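Diaminopropionate ammonia-lyase (Escherichia coli, PDB 4D9M) catalyses the pyridoxal 5'-phosphate-dependent alpha,beta-elimination of both L- and D-2,3-diaminopropionate to pyruvate and ammonia, working as a homodimer. Local coordinates at residues L6-A11 with A348-H353; H226-A231 with H254-E259; A263-R268 with L289-P294. All coordinates share one frame; numbering follows the deposited sequence.

Interaction 1 (L6-A11 with A348-H353); sequences LKIDIA and AAVHYH
Ile8 and Leu6 pack against Ala349, Val350 and His353, fastening the edge strand 8-12 of the mixed sheet to the C-terminal end of helix 338-351 in a buried strand-on-helix contact. Ile8 does most of this. Its CB bond points at the helix, and there the chain divides. CG2, anti to the carbonyl carbon, only comes near the Ala349 methyl, 4.5 Å from its CB. CG1 sits between the backbone N and the carbonyl carbon (chi1 39°) and carries CD1 outward with chi2 near 168°. That methyl makes the closer approaches: it lies 3.7 Å from Val350 CG2, the two side chains crossing nearly perpendicular, and 4.2 Å from CD2 of the His353 ring, which it meets obliquely. Leu6 adds a looser apolar touch, its CD1 4.2 Å from Ala349 CB. Helix 356-362 packs on Val350 and His353 through Leu359, while Val316 of helix 314-325 packs on Leu6 and Ile8. No direct hydrogen bond joins the two segments. The ring of His353, whose ND1 is bonded to Gln355 N, turns its CD2 edge to Leu6 O. A water bridges the backbones, accepting from Leu6 N at 3.0 Å and donating to Ala349 O at 2.9 Å.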
ATOM      1  N   LEU B   6       2.933 -16.241  12.494  1.00 47.17           N
ATOM      2  CA  LEU B   6       1.536 -16.456  12.146  1.00 47.17           C
ATOM      3  C   LEU B   6       1.352 -17.946  11.928  1.00 48.48           C
ATOM      4  O   LEU B   6       2.282 -18.625  11.470  1.00 49.49           O
ATOM      5  CB  LEU B   6       1.157 -15.675  10.884  1.00 45.36           C
ATOM      6  CG  LEU B   6       1.368 -14.154  10.893  1.00 44.89           C
ATOM      7  CD1 LEU B   6       0.923 -13.540   9.574  1.00 43.62           C
ATOM      8  CD2 LEU B   6       0.667 -13.473  12.067  1.00 45.31           C
ATOM      9  N   LYS B   7       0.172 -18.461  12.269  1.00 49.60           N
ATOM     10  CA  LYS B   7      -0.114 -19.883  12.080  1.00 50.12           C
ATOM     11  C   LYS B   7      -0.076 -20.213  10.597  1.00 49.97           C
ATOM     12  O   LYS B   7      -0.881 -19.701   9.812  1.00 48.55           O
ATOM     13  CB  LYS B   7      -1.470 -20.278  12.680  1.00 50.91           C
ATOM     14  CG  LYS B   7      -1.824 -21.749  12.490  1.00 51.28           C
ATOM     15  CD  LYS B   7      -3.254 -22.050  12.910  1.00 52.12           C
ATOM     16  N   ILE B   8       0.891 -21.048  10.226  1.00 50.30           N
ATOM     17  CA  ILE B   8       0.979 -21.589   8.875  1.00 50.61           C
ATOM     18  C   ILE B   8       1.353 -23.075   8.936  1.00 51.66           C
ATOM     19  O   ILE B   8       2.532 -23.440   8.932  1.00 52.56           O
ATOM     20  CB  ILE B   8       1.936 -20.777   7.969  1.00 51.09           C
ATOM     21  CG1 ILE B   8       3.173 -20.319   8.744  1.00 51.75           C
ATOM     22  CG2 ILE B   8       1.218 -19.560   7.386  1.00 50.88           C
ATOM     23  CD1 ILE B   8       4.276 -19.771   7.870  1.00 51.86           C
ATOM     24  N   ASP B   9       0.326 -23.919   9.029  1.00 51.06           N
ATOM     25  CA  ASP B   9       0.499 -25.360   9.137  1.00 50.86           C
ATOM     26  C   ASP B   9       0.580 -25.959   7.749  1.00 49.94           C
ATOM     27  O   ASP B   9      -0.309 -25.743   6.918  1.00 49.17           O
ATOM     28  CB  ASP B   9      -0.673 -26.003   9.888  1.00 52.32           C
ATOM     29  CG  ASP B   9      -0.724 -25.618  11.357  1.00 53.39           C
ATOM     30  OD1 ASP B   9       0.338 -25.539  12.012  1.00 53.83           O
ATOM     31  OD2 ASP B   9      -1.846 -25.415  11.864  1.00 54.62           O
ATOM     32  N   ILE B  10       1.646 -26.717   7.508  1.00 48.94           N
ATOM     33  CA  ILE B  10       1.850 -27.375   6.225  1.00 48.06           C
ATOM     34  C   ILE B  10       1.687 -28.891   6.387  1.00 48.86           C
ATOM     35  O   ILE B  10       2.181 -29.486   7.351  1.00 49.93           O
ATOM     36  CB  ILE B  10       3.231 -27.028   5.628  1.00 47.83           C
ATOM     37  CG1 ILE B  10       3.413 -25.509   5.551  1.00 47.11           C
ATOM     38  CG2 ILE B  10       3.407 -27.651   4.247  1.00 47.48           C
ATOM     39  CD1 ILE B  10       4.857 -25.056   5.654  1.00 47.37           C
ATOM     40  N   ALA B  11       0.970 -29.501   5.453  1.00 48.18           N
ATOM     41  CA  ALA B  11       0.830 -30.948   5.423  1.00 48.78           C
ATOM     42  C   ALA B  11       1.106 -31.466   4.021  1.00 48.54           C
ATOM     43  O   ALA B  11       0.490 -31.014   3.050  1.00 47.57           O
ATOM     44  CB  ALA B  11      -0.558 -31.366   5.889  1.00 48.42           C
ATOM     45  N   ALA B 348       5.033 -14.184   2.260  1.00 37.11           N
ATOM     46  CA  ALA B 348       5.440 -13.099   3.145  1.00 37.08           C
ATOM     47  C   ALA B 348       5.478 -13.524   4.609  1.00 37.72           C
ATOM     48  O   ALA B 348       6.347 -13.073   5.350  1.00 38.53           O
ATOM     49  CB  ALA B 348       4.541 -11.891   2.959  1.00 36.81           C
ATOM     50  N   ALA B 349       4.542 -14.381   5.022  1.00 37.56           N
ATOM     51  CA  ALA B 349       4.484 -14.855   6.412  1.00 38.36           C
ATOM     52  C   ALA B 349       5.666 -15.766   6.745  1.00 39.07           C
ATOM     53  O   ALA B 349       6.266 -15.640   7.812  1.00 39.56           O
ATOM     54  CB  ALA B 349       3.162 -15.559   6.701  1.00 37.93           C
ATOM     55  N   VAL B 350       5.983 -16.676   5.823  1.00 39.09           N
ATOM     56  CA  VAL B 350       7.158 -17.536   5.926  1.00 39.91           C
ATOM     57  C   VAL B 350       8.439 -16.707   6.062  1.00 40.71           C
ATOM     58  O   VAL B 350       9.284 -17.002   6.904  1.00 41.40           O
ATOM     59  CB  VAL B 350       7.288 -18.487   4.713  1.00 39.60           C
ATOM     60  CG1 VAL B 350       8.610 -19.247   4.765  1.00 40.60           C
ATOM     61  CG2 VAL B 350       6.124 -19.466   4.669  1.00 39.20           C
ATOM     62  N   HIS B 351       8.563 -15.665   5.241  1.00 40.83           N
ATOM     63  CA  HIS B 351       9.773 -14.839   5.210  1.00 41.77           C
ATOM     64  C   HIS B 351      10.130 -14.250   6.551  1.00 42.61           C
ATOM     65  O   HIS B 351      11.305 -14.246   6.947  1.00 43.24           O
ATOM     66  CB  HIS B 351       9.654 -13.739   4.155  1.00 41.65           C
ATOM     67  CG  HIS B 351      10.845 -12.815   4.105  1.00 42.37           C
ATOM     68  ND1 HIS B 351      10.801 -11.552   4.568  1.00 42.48           N
ATOM     69  CD2 HIS B 351      12.148 -13.025   3.650  1.00 43.34           C
ATOM     70  CE1 HIS B 351      12.008 -10.974   4.407  1.00 43.48           C
ATOM     71  NE2 HIS B 351      12.833 -11.879   3.847  1.00 43.62           N
ATOM     72  N   TYR B 352       9.124 -13.755   7.264  1.00 42.32           N
ATOM     73  CA  TYR B 352       9.354 -13.076   8.535  1.00 43.18           C
ATOM     74  C   TYR B 352       9.235 -14.006   9.745  1.00 43.86           C
ATOM     75  O   TYR B 352       9.293 -13.565  10.895  1.00 44.46           O
ATOM     76  CB  TYR B 352       8.391 -11.900   8.678  1.00 42.55           C
ATOM     77  CG  TYR B 352       8.640 -10.760   7.718  1.00 41.75           C
ATOM     78  CD1 TYR B 352       9.720  -9.900   7.893  1.00 42.16           C
ATOM     79  CD2 TYR B 352       7.780 -10.529   6.648  1.00 40.88           C
ATOM     80  CE1 TYR B 352       9.948  -8.851   7.020  1.00 41.89           C
ATOM     81  CE2 TYR B 352       7.997  -9.480   5.769  1.00 40.48           C
ATOM     82  CZ  TYR B 352       9.082  -8.645   5.960  1.00 41.19           C
ATOM     83  OH  TYR B 352       9.302  -7.599   5.089  1.00 41.08           O
ATOM     84  N   HIS B 353       9.061 -15.292   9.471  1.00 44.19           N
ATOM     85  CA  HIS B 353       8.898 -16.288  10.516  1.00 45.29           C
ATOM     86  C   HIS B 353      10.241 -16.627  11.103  1.00 46.38           C
ATOM     87  O   HIS B 353      11.239 -16.660  10.376  1.00 46.25           O
ATOM     88  CB  HIS B 353       8.224 -17.532   9.945  1.00 44.95           C
ATOM     89  CG  HIS B 353       7.535 -18.385  10.983  1.00 45.85           C
ATOM     90  ND1 HIS B 353       8.193 -19.296  11.723  1.00 46.62           N
ATOM     91  CD2 HIS B 353       6.199 -18.441  11.384  1.00 45.85           C
ATOM     92  CE1 HIS B 353       7.325 -19.905  12.557  1.00 47.29           C
ATOM     93  NE2 HIS B 353       6.107 -19.379  12.350  1.00 46.46           N
TER
HETATM   94  O   HOH W   1       4.977 -15.535  10.374  1.00 30.57           O

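Interaction 2 (H226-A231 with H254-E259); sequences HVLLQA and HSIIVE
Five backbone hydrogen bonds join His226-Ala231 to His254-Glu259 as neighbouring parallel strands, in register from His226 beside His254 to Gln230 beside Val258. Ile256 N gives a nearly straight bond to Val227 O (2.7 Å), and Leu229 N reaches Ile256 O at 2.8 Å. The bond at the end, Ala231 N to Val258 O, is more bent at 135°.

Where the strands begin, CG of His226, anti to the carbonyl carbon (chi1 -67°), puts the ring beside His254. His254 CB lies over one face of the His226 ring, 3.7 Å from its centroid, a CH-pi contact; the ring planes are inclined by 24° and offset, with little overlap. His226 NE2 bonds to Leu363 O and His254 NE2 to Gln308 OE1, which helps fix both rings. Were His226 an alanine, the CB of His254 would probably lose the ring it packs on and Leu363 O its NE2 donor.

Apolar packing covers both faces: Leu228 CD2 meets Ile256 CB (3.8 Å) and Val258 CG2 on one, Ala231 CB meets Ile257 CG2 on the other. With helix 235-248 between them, the strands form a beta-alpha-beta crossover, whose first strand ends at the cofactor: Ala231 touches the bound aminoacrylate adduct.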
ATOM      1  N   HIS B 226       6.661 -23.807  -8.719  1.00 40.16           N
ATOM      2  CA  HIS B 226       5.626 -23.788  -7.695  1.00 39.47           C
ATOM      3  C   HIS B 226       4.371 -23.099  -8.159  1.00 38.61           C
ATOM      4  O   HIS B 226       4.413 -22.177  -8.978  1.00 38.16           O
ATOM      5  CB  HIS B 226       6.135 -23.080  -6.439  1.00 39.40           C
ATOM      6  CG  HIS B 226       7.239 -23.813  -5.723  1.00 40.48           C
ATOM      7  ND1 HIS B 226       8.483 -23.921  -6.223  1.00 41.18           N
ATOM      8  CD2 HIS B 226       7.253 -24.468  -4.494  1.00 41.27           C
ATOM      9  CE1 HIS B 226       9.254 -24.618  -5.370  1.00 42.09           C
ATOM     10  NE2 HIS B 226       8.500 -24.958  -4.312  1.00 42.02           N
ATOM     11  N   VAL B 227       3.238 -23.550  -7.630  1.00 37.99           N
ATOM     12  CA  VAL B 227       2.002 -22.791  -7.700  1.00 37.28           C
ATOM     13  C   VAL B 227       1.283 -22.812  -6.354  1.00 37.11           C
ATOM     14  O   VAL B 227       1.171 -23.859  -5.711  1.00 37.53           O
ATOM     15  CB  VAL B 227       1.083 -23.220  -8.875  1.00 37.21           C
ATOM     16  CG1 VAL B 227       0.539 -24.634  -8.693  1.00 37.53           C
ATOM     17  CG2 VAL B 227      -0.048 -22.212  -9.064  1.00 36.11           C
ATOM     18  N   LEU B 228       0.848 -21.636  -5.917  1.00 36.60           N
ATOM     19  CA  LEU B 228       0.030 -21.500  -4.722  1.00 36.66           C
ATOM     20  C   LEU B 228      -1.411 -21.263  -5.166  1.00 36.55           C
ATOM     21  O   LEU B 228      -1.689 -20.326  -5.925  1.00 36.09           O
ATOM     22  CB  LEU B 228       0.521 -20.330  -3.877  1.00 36.53           C
ATOM     23  CG  LEU B 228       1.903 -20.436  -3.230  1.00 36.71           C
ATOM     24  CD1 LEU B 228       2.546 -19.061  -3.170  1.00 36.42           C
ATOM     25  CD2 LEU B 228       1.791 -21.022  -1.832  1.00 37.33           C
ATOM     26  N   LEU B 229      -2.315 -22.133  -4.724  1.00 36.62           N
ATOM     27  CA  LEU B 229      -3.729 -22.028  -5.084  1.00 36.33           C
ATOM     28  C   LEU B 229      -4.589 -21.922  -3.847  1.00 36.62           C
ATOM     29  O   LEU B 229      -4.634 -22.847  -3.028  1.00 37.02           O
ATOM     30  CB  LEU B 229      -4.171 -23.219  -5.940  1.00 36.97           C
ATOM     31  CG  LEU B 229      -3.428 -23.381  -7.274  1.00 37.32           C
ATOM     32  CD1 LEU B 229      -3.788 -24.696  -7.946  1.00 37.47           C
ATOM     33  CD2 LEU B 229      -3.701 -22.195  -8.189  1.00 36.71           C
ATOM     34  N   GLN B 230      -5.243 -20.773  -3.693  1.00 36.58           N
ATOM     35  CA  GLN B 230      -6.199 -20.587  -2.614  1.00 37.63           C
ATOM     36  C   GLN B 230      -7.425 -21.452  -2.886  1.00 38.41           C
ATOM     37  O   GLN B 230      -7.738 -21.759  -4.040  1.00 37.78           O
ATOM     38  CB  GLN B 230      -6.584 -19.107  -2.417  1.00 36.98           C
ATOM     39  CG  GLN B 230      -7.040 -18.362  -3.664  1.00 36.00           C
ATOM     40  CD  GLN B 230      -5.882 -17.776  -4.451  1.00 35.45           C
ATOM     41  OE1 GLN B 230      -5.212 -18.476  -5.216  1.00 35.38           O
ATOM     42  NE2 GLN B 230      -5.641 -16.485  -4.271  1.00 34.76           N
ATOM     43  N   ALA B 231      -8.104 -21.856  -1.819  1.00 40.33           N
ATOM     44  CA  ALA B 231      -9.248 -22.741  -1.959  1.00 42.16           C
ATOM     45  C   ALA B 231     -10.400 -22.361  -1.049  1.00 43.14           C
ATOM     46  O   ALA B 231     -10.200 -22.006   0.118  1.00 43.88           O
ATOM     47  CB  ALA B 231      -8.833 -24.185  -1.713  1.00 43.10           C
ATOM     48  N   HIS B 254       5.421 -28.110  -7.818  1.00 43.87           N
ATOM     49  CA  HIS B 254       5.209 -28.102  -6.380  1.00 43.58           C
ATOM     50  C   HIS B 254       4.016 -27.224  -6.072  1.00 42.46           C
ATOM     51  O   HIS B 254       4.146 -26.016  -5.836  1.00 40.61           O
ATOM     52  CB  HIS B 254       6.462 -27.622  -5.655  1.00 43.77           C
ATOM     53  CG  HIS B 254       6.519 -28.036  -4.206  1.00 44.82           C
ATOM     54  ND1 HIS B 254       7.465 -28.869  -3.727  1.00 46.45           N
ATOM     55  CD2 HIS B 254       5.698 -27.710  -3.127  1.00 44.58           C
ATOM     56  CE1 HIS B 254       7.264 -29.064  -2.407  1.00 46.76           C
ATOM     57  NE2 HIS B 254       6.185 -28.351  -2.042  1.00 45.80           N
ATOM     58  N   SER B 255       2.839 -27.841  -6.085  1.00 42.20           N
ATOM     59  CA  SER B 255       1.588 -27.122  -5.934  1.00 41.55           C
ATOM     60  C   SER B 255       1.101 -27.114  -4.490  1.00 41.45           C
ATOM     61  O   SER B 255       0.959 -28.168  -3.861  1.00 42.15           O
ATOM     62  CB  SER B 255       0.523 -27.707  -6.856  1.00 42.26           C
ATOM     63  OG  SER B 255       0.232 -29.049  -6.517  1.00 43.73           O
ATOM     64  N   ILE B 256       0.841 -25.911  -3.983  1.00 39.98           N
ATOM     65  CA  ILE B 256       0.444 -25.713  -2.598  1.00 39.97           C
ATOM     66  C   ILE B 256      -0.976 -25.138  -2.499  1.00 39.30           C
ATOM     67  O   ILE B 256      -1.280 -24.076  -3.037  1.00 37.88           O
ATOM     68  CB  ILE B 256       1.442 -24.798  -1.859  1.00 39.93           C
ATOM     69  CG1 ILE B 256       2.846 -25.405  -1.883  1.00 40.70           C
ATOM     70  CG2 ILE B 256       0.988 -24.549  -0.425  1.00 40.16           C
ATOM     71  CD1 ILE B 256       3.960 -24.398  -1.696  1.00 40.40           C
ATOM     72  N   ILE B 257      -1.836 -25.857  -1.793  1.00 40.25           N
ATOM     73  CA  ILE B 257      -3.213 -25.429  -1.600  1.00 39.99           C
ATOM     74  C   ILE B 257      -3.307 -24.615  -0.317  1.00 40.22           C
ATOM     75  O   ILE B 257      -2.873 -25.063   0.753  1.00 40.53           O
ATOM     76  CB  ILE B 257      -4.186 -26.633  -1.590  1.00 40.38           C
ATOM     77  CG1 ILE B 257      -3.994 -27.497  -2.845  1.00 40.63           C
ATOM     78  CG2 ILE B 257      -5.631 -26.175  -1.453  1.00 40.49           C
ATOM     79  CD1 ILE B 257      -3.949 -26.740  -4.161  1.00 39.94           C
ATOM     80  N   VAL B 258      -3.862 -23.412  -0.439  1.00 39.78           N
ATOM     81  CA  VAL B 258      -3.935 -22.479   0.684  1.00 40.37           C
ATOM     82  C   VAL B 258      -5.382 -22.277   1.142  1.00 41.30           C
ATOM     83  O   VAL B 258      -6.256 -21.962   0.340  1.00 40.59           O
ATOM     84  CB  VAL B 258      -3.298 -21.115   0.331  1.00 39.05           C
ATOM     85  CG1 VAL B 258      -3.249 -20.214   1.551  1.00 38.92           C
ATOM     86  CG2 VAL B 258      -1.898 -21.299  -0.242  1.00 38.80           C
ATOM     87  N   GLU B 259      -5.615 -22.458   2.440  1.00 43.65           N
ATOM     88  CA  GLU B 259      -6.933 -22.255   3.041  1.00 45.20           C
ATOM     89  C   GLU B 259      -6.887 -21.456   4.337  1.00 46.11           C
ATOM     90  O   GLU B 259      -5.896 -21.518   5.067  1.00 46.04           O
ATOM     91  CB  GLU B 259      -7.600 -23.600   3.322  1.00 46.77           C
ATOM     92  CG  GLU B 259      -8.334 -24.196   2.141  1.00 47.14           C
ATOM     93  CD  GLU B 259      -8.874 -25.570   2.455  1.00 49.68           C
ATOM     94  OE1 GLU B 259      -8.097 -26.412   2.968  1.00 50.98           O
ATOM     95  OE2 GLU B 259     -10.074 -25.805   2.198  1.00 50.91           O
TER

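Interaction 3 (A263-R268 with L289-P294). With 0JO (2-{[(E)-{3-hydroxy-2-methyl-5-[(phosphonooxy)methyl]pyridin-4-yl}methylidene]amino}prop-2-enoic acid), chain D.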
ATOM      1  N   ALA B 263     -11.969 -22.342   7.993  1.00 56.84           N
ATOM      2  CA  ALA B 263     -12.675 -23.089   6.950  1.00 56.44           C
ATOM      3  C   ALA B 263     -11.737 -23.907   6.054  1.00 56.19           C
ATOM      4  O   ALA B 263     -11.842 -23.864   4.822  1.00 55.40           O
ATOM      5  CB  ALA B 263     -13.535 -22.145   6.116  1.00 55.50           C
ATOM      6  N   ASP B 264     -10.833 -24.664   6.675  1.00 56.52           N
ATOM      7  CA  ASP B 264      -9.873 -25.484   5.932  1.00 55.72           C
ATOM      8  C   ASP B 264     -10.407 -26.897   5.645  1.00 56.05           C
ATOM      9  O   ASP B 264      -9.925 -27.886   6.202  1.00 57.32           O
ATOM     10  CB  ASP B 264      -8.504 -25.515   6.641  1.00 56.41           C
ATOM     11  CG  ASP B 264      -8.572 -26.093   8.055  1.00 58.45           C
ATOM     12  OD1 ASP B 264      -9.601 -25.909   8.745  1.00 59.90           O
ATOM     13  OD2 ASP B 264      -7.585 -26.731   8.481  1.00 58.13           O
ATOM     14  N   CYS B 265     -11.398 -26.978   4.762  1.00 55.00           N
ATOM     15  CA  CYS B 265     -12.057 -28.248   4.449  1.00 55.93           C
ATOM     16  C   CYS B 265     -11.184 -29.182   3.605  1.00 56.00           C
ATOM     17  O   CYS B 265     -11.212 -30.401   3.789  1.00 56.25           O
ATOM     18  CB  CYS B 265     -13.411 -28.010   3.764  1.00 55.64           C
ATOM     19  SG  CYS B 265     -13.339 -27.297   2.101  1.00 54.00           S
ATOM     20  N   ILE B 266     -10.414 -28.605   2.688  1.00 54.98           N
ATOM     21  CA  ILE B 266      -9.557 -29.384   1.802  1.00 55.61           C
ATOM     22  C   ILE B 266      -8.287 -29.840   2.524  1.00 57.10           C
ATOM     23  O   ILE B 266      -7.803 -30.949   2.290  1.00 58.19           O
ATOM     24  CB  ILE B 266      -9.269 -28.621   0.491  1.00 54.54           C
ATOM     25  CG1 ILE B 266     -10.518 -28.674  -0.399  1.00 54.68           C
ATOM     26  CG2 ILE B 266      -8.072 -29.209  -0.247  1.00 54.41           C
ATOM     27  CD1 ILE B 266     -10.705 -27.462  -1.283  1.00 53.66           C
ATOM     28  N   TYR B 267      -7.770 -28.989   3.412  1.00 57.26           N
ATOM     29  CA  TYR B 267      -6.668 -29.362   4.298  1.00 58.64           C
ATOM     30  C   TYR B 267      -7.055 -30.560   5.162  1.00 60.82           C
ATOM     31  O   TYR B 267      -6.342 -31.565   5.186  1.00 61.64           O
ATOM     32  CB  TYR B 267      -6.255 -28.180   5.185  1.00 57.85           C
ATOM     33  CG  TYR B 267      -5.116 -28.483   6.139  1.00 58.43           C
ATOM     34  CD1 TYR B 267      -3.791 -28.281   5.759  1.00 57.87           C
ATOM     35  CD2 TYR B 267      -5.364 -28.964   7.428  1.00 60.22           C
ATOM     36  CE1 TYR B 267      -2.745 -28.556   6.627  1.00 58.56           C
ATOM     37  CE2 TYR B 267      -4.324 -29.242   8.303  1.00 60.91           C
ATOM     38  CZ  TYR B 267      -3.017 -29.035   7.897  1.00 60.20           C
ATOM     39  OH  TYR B 267      -1.980 -29.307   8.762  1.00 61.51           O
ATOM     40  N   ARG B 268      -8.181 -30.442   5.866  1.00 62.28           N
ATOM     41  CA  ARG B 268      -8.675 -31.502   6.746  1.00 65.19           C
ATOM     42  C   ARG B 268      -8.985 -32.780   5.966  1.00 65.80           C
ATOM     43  O   ARG B 268      -8.728 -33.884   6.451  1.00 67.33           O
ATOM     44  CB  ARG B 268      -9.911 -31.039   7.526  1.00 66.18           C
ATOM     45  CG  ARG B 268      -9.638 -29.977   8.579  1.00 66.41           C
ATOM     46  CD  ARG B 268     -10.939 -29.361   9.072  1.00 67.16           C
ATOM     47  NE  ARG B 268     -10.711 -28.300  10.053  1.00 68.31           N
ATOM     48  CZ  ARG B 268     -11.649 -27.788  10.849  1.00 69.74           C
ATOM     49  NH1 ARG B 268     -12.900 -28.233  10.793  1.00 70.54           N
ATOM     50  NH2 ARG B 268     -11.333 -26.827  11.709  1.00 69.97           N
ATOM     51  N   LEU B 289     -13.389 -18.066   0.484  1.00 50.49           N
ATOM     52  CA  LEU B 289     -12.651 -19.260   0.886  1.00 50.31           C
ATOM     53  C   LEU B 289     -13.338 -20.026   2.023  1.00 51.98           C
ATOM     54  O   LEU B 289     -12.770 -20.963   2.594  1.00 52.90           O
ATOM     55  CB  LEU B 289     -11.196 -18.908   1.226  1.00 48.47           C
ATOM     56  CG  LEU B 289     -10.417 -18.109   0.171  1.00 46.75           C
ATOM     57  CD1 LEU B 289      -8.986 -17.840   0.605  1.00 46.27           C
ATOM     58  CD2 LEU B 289     -10.440 -18.801  -1.180  1.00 46.38           C
ATOM     59  N   ALA B 290     -14.565 -19.621   2.340  1.00 52.99           N
ATOM     60  CA  ALA B 290     -15.409 -20.356   3.281  1.00 54.87           C
ATOM     61  C   ALA B 290     -15.793 -21.703   2.676  1.00 54.92           C
ATOM     62  O   ALA B 290     -15.984 -21.818   1.463  1.00 54.08           O
ATOM     63  CB  ALA B 290     -16.653 -19.551   3.632  1.00 55.37           C
ATOM     64  N   CYS B 291     -15.898 -22.719   3.523  1.00 55.93           N
ATOM     65  CA  CYS B 291     -16.191 -24.065   3.059  1.00 56.09           C
ATOM     66  C   CYS B 291     -16.900 -24.859   4.139  1.00 57.87           C
ATOM     67  O   CYS B 291     -16.430 -24.940   5.276  1.00 59.24           O
ATOM     68  CB  CYS B 291     -14.901 -24.780   2.645  1.00 55.17           C
ATOM     69  SG  CYS B 291     -15.151 -26.403   1.884  1.00 54.86           S
ATOM     70  N   GLY B 292     -18.044 -25.426   3.777  1.00 58.25           N
ATOM     71  CA  GLY B 292     -18.742 -26.359   4.646  1.00 60.21           C
ATOM     72  C   GLY B 292     -18.448 -27.750   4.130  1.00 60.93           C
ATOM     73  O   GLY B 292     -17.827 -28.562   4.818  1.00 62.58           O
ATOM     74  N   GLU B 293     -18.891 -28.010   2.903  1.00 59.64           N
ATOM     75  CA  GLU B 293     -18.587 -29.255   2.210  1.00 59.77           C
ATOM     76  C   GLU B 293     -17.741 -28.956   0.974  1.00 57.45           C
ATOM     77  O   GLU B 293     -18.087 -28.076   0.186  1.00 56.48           O
ATOM     78  CB  GLU B 293     -19.875 -29.995   1.823  1.00 61.08           C
ATOM     79  CG  GLU B 293     -20.608 -30.644   2.992  1.00 63.46           C
ATOM     80  N   PRO B 294     -16.619 -29.679   0.808  1.00 57.03           N
ATOM     81  CA  PRO B 294     -15.747 -29.507  -0.359  1.00 55.68           C
ATOM     82  C   PRO B 294     -16.431 -29.868  -1.679  1.00 54.47           C
ATOM     83  O   PRO B 294     -17.419 -30.606  -1.688  1.00 54.87           O
ATOM     84  CB  PRO B 294     -14.597 -30.488  -0.090  1.00 56.19           C
ATOM     85  CG  PRO B 294     -14.616 -30.717   1.380  1.00 57.28           C
ATOM     86  CD  PRO B 294     -16.062 -30.645   1.771  1.00 58.22           C
TER
HETATM   87  O   0JO D 401     -17.685 -16.452  -5.664  1.00 35.24           O
HETATM   88  C   0JO D 401     -18.067 -17.218  -4.748  1.00 37.83           C
HETATM   89  OXT 0JO D 401     -19.284 -17.341  -4.445  1.00 36.90           O
HETATM   90  CA  0JO D 401     -17.047 -17.978  -4.019  1.00 38.78           C
HETATM   91  CB  0JO D 401     -17.347 -19.001  -3.224  1.00 38.55           C
HETATM   92  N   0JO D 401     -15.776 -17.572  -4.180  1.00 40.57           N
HETATM   93  C4A 0JO D 401     -14.759 -18.328  -4.251  1.00 39.82           C
HETATM   94  C4  0JO D 401     -13.411 -17.727  -4.441  1.00 39.94           C
HETATM   95  C3  0JO D 401     -13.283 -16.371  -4.727  1.00 39.25           C
HETATM   96  O3  0JO D 401     -14.381 -15.568  -4.830  1.00 38.62           O
HETATM   97  C2  0JO D 401     -12.014 -15.832  -4.905  1.00 38.52           C
HETATM   98  C2A 0JO D 401     -11.857 -14.375  -5.210  1.00 36.26           C
HETATM   99  N1  0JO D 401     -10.904 -16.595  -4.811  1.00 37.88           N
HETATM  100  C6  0JO D 401     -11.001 -17.903  -4.546  1.00 39.15           C
HETATM  101  C5  0JO D 401     -12.247 -18.494  -4.353  1.00 39.32           C
HETATM  102  C5A 0JO D 401     -12.280 -19.969  -4.049  1.00 38.95           C
HETATM  103  OP4 0JO D 401     -12.621 -20.679  -5.228  1.00 38.54           O
HETATM  104  P   0JO D 401     -13.350 -22.100  -5.103  1.00 38.09           P
HETATM  105  OP3 0JO D 401     -12.434 -22.910  -4.225  1.00 37.49           O
HETATM  106  OP1 0JO D 401     -13.435 -22.546  -6.539  1.00 36.43           O
HETATM  107  OP2 0JO D 401     -14.675 -21.797  -4.437  1.00 39.46           O
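A disulfide between Cys265 and Cys291 ties the first turn of helix 265-272 to the loop that leads to helix 296-305. The SG atoms are 2.0 Å apart with a chi3 of 85°, close to the perpendicular torsion that a relaxed disulfide prefers. The two halves are turned differently: Cys291 holds its SG anti to the backbone N (chi1 -174°), whereas SG of Cys265 stands between its backbone N and carbonyl carbon.

Apolar contacts flank the bridge. Pro294 packs on the sulfur through CG, 3.7 Å from Cys265 SG, and Ile266 CG1 only grazes Pro294 CB. The Ala263 methyl makes van der Waals contact with the loop backbone, its CB 3.6 Å from Cys291 N and 3.8 Å from Ala290 CA.

Polar bonds hold the helix start rather than crossing the contact. Arg268 NE forms a salt bridge with Asp264 OD1 at 2.9 Å, and the carboxylate of Glu259 accepts from the backbone N atoms of Ile266 and Tyr267.

The ligand contact belongs to Leu289, whose CD2 lies 3.5 Å from C6 of the cofactor pyridine in the aminoacrylate adduct 0JO. Its neighbour Ala290 comes within about 5 Å, side chain to side chain, of Asp120, the inferred proton acceptor for the L-isomer. The covalent link therefore probably limits the movement of a loop that lines the active site; a disulfide can in principle be reduced, which would probably free the loop.

How the interactions relate
Interactions 1 and 2 both reach the seven-stranded mixed sheet, where strand 308-312 separates edge strand 8-12 from 254-260; their centres are about 13 Å apart and they do not touch. Interaction 3 lies about 14 Å from interaction 2, centre to centre, and follows it directly in the chain, strand 254-260 leading into helix 265-272. The Glu259 carboxylate of interaction 2 meets the helix start of interaction 3. Tyr267 also packs on Asp9 and Ala11, so interaction 3 touches interaction 1 as well, about 19 Å between centres. Interactions 2 and 3 are nested within the long loop closed by interaction 1, which lies away from the annotated active-site residues, whereas the other two reach the cofactor.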